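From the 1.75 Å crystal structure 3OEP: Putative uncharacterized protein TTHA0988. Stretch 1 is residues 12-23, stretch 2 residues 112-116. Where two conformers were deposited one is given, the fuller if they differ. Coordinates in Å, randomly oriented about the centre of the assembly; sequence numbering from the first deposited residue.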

ATOM      1  N   GLY A  12      -2.432   6.997  23.525  1.00 25.59           N
ATOM      2  CA  GLY A  12      -3.163   5.771  23.822  1.00 25.40           C
ATOM      3  C   GLY A  12      -4.548   5.696  23.217  1.00 24.76           C
ATOM      4  O   GLY A  12      -4.841   6.335  22.201  1.00 23.04           O
ATOM      5  N   VAL A  13      -5.402   4.901  23.853  1.00 25.04           N
ATOM      6  CA  VAL A  13      -6.789   4.765  23.446  1.00 25.71           C
ATOM      7  C   VAL A  13      -7.613   5.797  24.210  1.00 26.93           C
ATOM      8  O   VAL A  13      -8.093   5.539  25.319  1.00 31.21           O
ATOM      9  N   SER A  14      -7.724   6.985  23.626  1.00 24.34           N
ATOM     10  CA  SER A  14      -8.485   8.082  24.203  1.00 23.29           C
ATOM     11  C   SER A  14      -9.652   8.360  23.276  1.00 21.38           C
ATOM     12  O   SER A  14      -9.449   8.706  22.113  1.00 20.38           O
ATOM     13  N   GLU A  15     -10.872   8.202  23.780  1.00 19.89           N
ATOM     14  CA  GLU A  15     -12.053   8.447  22.964  1.00 19.38           C
ATOM     15  C   GLU A  15     -12.107   9.888  22.444  1.00 18.10           C
ATOM     16  O   GLU A  15     -12.364  10.105  21.261  1.00 17.78           O
ATOM     17  N   GLU A  16     -11.852  10.872  23.303  0.66 14.45           N
ATOM     18  CA  GLU A  16     -11.979  12.259  22.871  0.99 16.40           C
ATOM     19  C   GLU A  16     -10.871  12.648  21.883  0.66 11.27           C
ATOM     20  O   GLU A  16     -11.116  13.394  20.943  0.66  9.18           O
ATOM     21  N   ALA A  17      -9.670  12.109  22.069  1.00 14.93           N
ATOM     22  CA  ALA A  17      -8.577  12.364  21.116  1.00 14.86           C
ATOM     23  C   ALA A  17      -8.935  11.801  19.736  1.00 15.83           C
ATOM     24  O   ALA A  17      -8.698  12.441  18.707  1.00 14.80           O
ATOM     25  N   ASN A  18      -9.522  10.612  19.728  1.00 16.32           N
ATOM     26  CA  ASN A  18      -9.964   9.981  18.484  1.00 16.01           C
ATOM     27  C   ASN A  18     -11.103  10.768  17.823  1.00 17.46           C
ATOM     28  O   ASN A  18     -11.098  10.940  16.605  1.00 16.27           O
ATOM     29  N   ARG A  19     -12.057  11.270  18.615  1.00 16.22           N
ATOM     30  CA  ARG A  19     -13.153  12.096  18.077  0.50 16.96           C
ATOM     31  C   ARG A  19     -12.607  13.325  17.369  1.00 18.22           C
ATOM     32  O   ARG A  19     -13.098  13.710  16.302  1.00 18.04           O
ATOM     33  N   ARG A  20     -11.592  13.947  17.971  1.00 17.05           N
ATOM     34  CA  ARG A  20     -10.949  15.116  17.395  1.00 17.72           C
ATOM     35  C   ARG A  20     -10.300  14.802  16.042  1.00 17.15           C
ATOM     36  O   ARG A  20     -10.525  15.518  15.060  1.00 18.35           O
ATOM     37  N   ALA A  21      -9.495  13.747  16.005  1.00 15.82           N
ATOM     38  CA  ALA A  21      -8.789  13.350  14.778  1.00 16.42           C
ATOM     39  C   ALA A  21      -9.779  12.980  13.677  1.00 18.08           C
ATOM     40  O   ALA A  21      -9.586  13.330  12.504  1.00 18.49           O
ATOM     41  N   LEU A  22     -10.843  12.284  14.067  1.00 18.41           N
ATOM     42  CA  LEU A  22     -11.886  11.863  13.126  1.00 21.68           C
ATOM     43  C   LEU A  22     -12.676  13.031  12.561  1.00 22.46           C
ATOM     44  O   LEU A  22     -12.957  13.058  11.362  1.00 22.97           O
ATOM     45  N   ALA A  23     -13.044  13.986  13.418  1.00 19.98           N
ATOM     46  CA  ALA A  23     -13.817  15.152  12.991  1.00 21.27           C
ATOM     47  C   ALA A  23     -13.054  15.930  11.923  1.00 20.70           C
ATOM     48  O   ALA A  23     -13.634  16.388  10.927  1.00 20.32           O
ATOM     49  N   TYR A 112     -17.991  -1.518  21.389  1.00 14.33           N
ATOM     50  CA  TYR A 112     -16.671  -1.135  20.897  1.00 14.41           C
ATOM     51  C   TYR A 112     -16.752   0.069  19.980  1.00 14.22           C
ATOM     52  O   TYR A 112     -17.805   0.377  19.433  1.00 14.47           O
ATOM     53  N   ARG A 113     -15.615   0.732  19.816  1.00 14.40           N
ATOM     54  CA  ARG A 113     -15.453   1.812  18.864  1.00 14.51           C
ATOM     55  C   ARG A 113     -14.318   1.456  17.912  1.00 13.81           C
ATOM     56  O   ARG A 113     -13.290   0.922  18.340  1.00 14.42           O
ATOM     57  N   VAL A 114     -14.501   1.751  16.629  1.00 13.23           N
ATOM     58  CA  VAL A 114     -13.440   1.615  15.640  1.00 13.02           C
ATOM     59  C   VAL A 114     -12.486   2.802  15.775  1.00 13.88           C
ATOM     60  O   VAL A 114     -12.816   3.914  15.362  1.00 15.47           O
ATOM     61  N   TYR A 115     -11.316   2.562  16.361  1.00 12.03           N
ATOM     62  CA  TYR A 115     -10.307   3.607  16.559  1.00 13.94           C
ATOM     63  C   TYR A 115      -9.384   3.797  15.353  1.00 15.99           C
ATOM     64  O   TYR A 115      -8.783   4.856  15.190  1.00 16.09           O
ATOM     65  N   ALA A 116      -9.249   2.758  14.538  1.00 15.07           N
ATOM     66  CA  ALA A 116      -8.423   2.806  13.344  1.00 14.95           C
ATOM     67  C   ALA A 116      -8.943   1.755  12.386  1.00 15.42           C
ATOM     68  O   ALA A 116      -9.582   0.793  12.797  1.00 13.51           O
TER

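The helix of residues 15-23 crosses the strand of residues 112-116 at 63°, with an axial closest approach of 9.8 Å, and the contact buries 374 Å² in total. Backbones come nearest at Asn 18 and Tyr 115, whose CA atoms are 6.7 Å apart. Three side chains cover most of the surface: Tyr 115, Arg 113 and Asn 18.

Tyr 115 contributes the most, 112 Å². Its CA-to-CB bond points sideways, but chi1 of -81° (m) and chi2 of 85° bring the ring end nearer to the first stretch. Val 13, in the t rotamer, lies over one ring face: its CG1 sits 3.7 Å from the centroid and 21° off the ring normal, a CH-pi geometry, and 3.4 Å from Tyr 115 CZ. The ring edge meets the start of the helix, with Tyr 115 CE2 3.7 Å from Ser 14 O and Tyr 115 OH 3.6 Å from Glu 15 CA. Water 1 lies 2.8 Å from Tyr 115 OH and makes a weak hydrogen bond of 3.4 Å to Val 13 O, linking the hydroxyl to the loop before the helix.

Arg 113 points toward the helix with chi1 to chi3 all t, an extended chain that carries its guanidinium to Asn 18. That residue, also t at chi1 and pointing toward the strand, accepts two hydrogen bonds at OD1: 2.7 Å from Arg 113 NE (N-H...O angle 150°) and 2.8 Å from Arg 113 NH2 (138°). OD1 lies near the guanidinium plane, as such a paired approach requires. Over one guanidinium face lies Glu 15 CG, 4.3 Å from Arg 113 CD. Glu 15 OE2 is 4.6 Å from Arg 113 NH1 and well out of plane, so only charge proximity is involved. Leu 22 CD2 packs 3.3 Å from Arg 113 NH2.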

ATOM      1  CB  VAL A  13      -7.304   3.332  23.704  1.00 28.05           C
ATOM      2  CG1 VAL A  13      -8.736   3.179  23.206  1.00 28.20           C
ATOM      3  CG2 VAL A  13      -6.386   2.319  23.025  1.00 27.51           C
ATOM      4  CB  SER A  14      -7.607   9.330  24.330  1.00 23.18           C
ATOM      5  OG  SER A  14      -8.390  10.501  24.491  1.00 23.53           O
ATOM      6  CB  GLU A  15     -13.338   8.109  23.726  1.00 22.69           C
ATOM      7  CG  GLU A  15     -14.607   8.267  22.891  1.00 25.94           C
ATOM      8  CD  GLU A  15     -15.873   7.819  23.612  1.00 34.65           C
ATOM      9  OE1 GLU A  15     -15.775   7.088  24.623  1.00 37.94           O
ATOM     10  OE2 GLU A  15     -16.971   8.205  23.161  1.00 39.87           O
ATOM     11  CB  GLU A  16     -12.047  13.211  24.070  0.99 18.42           C
ATOM     12  CG  GLU A  16     -12.229  14.689  23.734  0.99 27.66           C
ATOM     13  CD  GLU A  16     -13.312  14.996  22.699  0.99 32.21           C
ATOM     14  OE1 GLU A  16     -14.486  14.619  22.898  0.99 33.73           O
ATOM     15  OE2 GLU A  16     -12.981  15.644  21.683  0.99 35.62           O
ATOM     16  CB  ALA A  17      -7.280  11.765  21.617  1.00 15.80           C
ATOM     17  CB  ASN A  18     -10.357   8.529  18.755  1.00 15.93           C
ATOM     18  CG  ASN A  18     -10.766   7.783  17.501  1.00 18.22           C
ATOM     19  OD1 ASN A  18     -11.910   7.356  17.384  1.00 23.56           O
ATOM     20  ND2 ASN A  18      -9.842   7.633  16.553  1.00 15.68           N
ATOM     21  CB  ARG A  19     -14.135  12.554  19.170  0.50 18.13           C
ATOM     22  CG  ARG A  19     -15.384  13.280  18.612  0.50 15.92           C
ATOM     23  CD  ARG A  19     -16.023  14.264  19.598  0.50 19.57           C
ATOM     24  NE  ARG A  19     -15.135  15.380  19.926  0.50 16.85           N
ATOM     25  CZ  ARG A  19     -14.996  16.470  19.181  0.50 21.73           C
ATOM     26  NH1 ARG A  19     -14.156  17.427  19.561  0.50 22.85           N
ATOM     27  NH2 ARG A  19     -15.700  16.615  18.067  0.50 22.82           N
ATOM     28  CB  ARG A  20      -9.885  15.639  18.357  1.00 18.55           C
ATOM     29  CG  ARG A  20      -9.296  16.955  17.963  1.00 25.47           C
ATOM     30  CD  ARG A  20     -10.213  18.098  18.285  1.00 31.46           C
ATOM     31  NE  ARG A  20      -9.475  19.357  18.288  1.00 34.04           N
ATOM     32  CZ  ARG A  20      -9.641  20.359  17.426  1.00 41.32           C
ATOM     33  NH1 ARG A  20     -10.543  20.294  16.449  1.00 43.31           N
ATOM     34  NH2 ARG A  20      -8.896  21.451  17.553  1.00 39.06           N
ATOM     35  CB  ALA A  21      -7.848  12.195  15.049  1.00 16.26           C
ATOM     36  CB  LEU A  22     -12.852  10.871  13.787  1.00 23.09           C
ATOM     37  CG  LEU A  22     -12.691   9.390  13.456  1.00 30.26           C
ATOM     38  CD1 LEU A  22     -11.242   8.934  13.440  1.00 31.63           C
ATOM     39  CD2 LEU A  22     -13.506   8.560  14.439  1.00 32.31           C
ATOM     40  CB  ALA A  23     -14.137  16.057  14.182  1.00 22.68           C
ATOM     41  CB  TYR A 112     -16.041  -2.272  20.114  1.00 13.08           C
ATOM     42  CG  TYR A 112     -15.728  -3.511  20.919  1.00 12.46           C
ATOM     43  CD1 TYR A 112     -16.629  -4.561  20.989  1.00 14.68           C
ATOM     44  CD2 TYR A 112     -14.525  -3.634  21.603  1.00 11.74           C
ATOM     45  CE1 TYR A 112     -16.338  -5.706  21.721  1.00 11.78           C
ATOM     46  CE2 TYR A 112     -14.222  -4.775  22.326  1.00 11.14           C
ATOM     47  CZ  TYR A 112     -15.133  -5.810  22.379  1.00 12.18           C
ATOM     48  OH  TYR A 112     -14.840  -6.953  23.094  1.00 14.16           O
ATOM     49  CB  ARG A 113     -15.117   3.099  19.615  1.00 15.88           C
ATOM     50  CG  ARG A 113     -14.867   4.303  18.745  1.00 19.58           C
ATOM     51  CD  ARG A 113     -14.439   5.491  19.599  1.00 23.72           C
ATOM     52  NE  ARG A 113     -14.086   6.623  18.754  1.00 26.34           N
ATOM     53  CZ  ARG A 113     -14.935   7.556  18.331  1.00 31.11           C
ATOM     54  NH1 ARG A 113     -16.219   7.536  18.685  1.00 31.29           N
ATOM     55  NH2 ARG A 113     -14.487   8.532  17.547  1.00 33.43           N
ATOM     56  CB  VAL A 114     -13.986   1.570  14.193  1.00 14.53           C
ATOM     57  CG1 VAL A 114     -12.836   1.453  13.193  1.00 15.94           C
ATOM     58  CG2 VAL A 114     -14.976   0.412  14.028  1.00 16.30           C
ATOM     59  CB  TYR A 115      -9.462   3.298  17.792  1.00 12.01           C
ATOM     60  CG  TYR A 115     -10.131   3.712  19.075  1.00 13.41           C
ATOM     61  CD1 TYR A 115     -11.033   2.872  19.709  1.00 14.90           C
ATOM     62  CD2 TYR A 115      -9.881   4.957  19.633  1.00 15.56           C
ATOM     63  CE1 TYR A 115     -11.654   3.254  20.886  1.00 14.99           C
ATOM     64  CE2 TYR A 115     -10.501   5.349  20.820  1.00 17.35           C
ATOM     65  CZ  TYR A 115     -11.387   4.489  21.434  1.00 19.14           C
ATOM     66  OH  TYR A 115     -12.013   4.864  22.603  1.00 21.98           O
ATOM     67  CB  ALA A 116      -6.966   2.540  13.678  1.00 15.89           C
TER
HETATM   68  O   HOH W   1     -11.322   4.453  25.239  1.00 34.31           O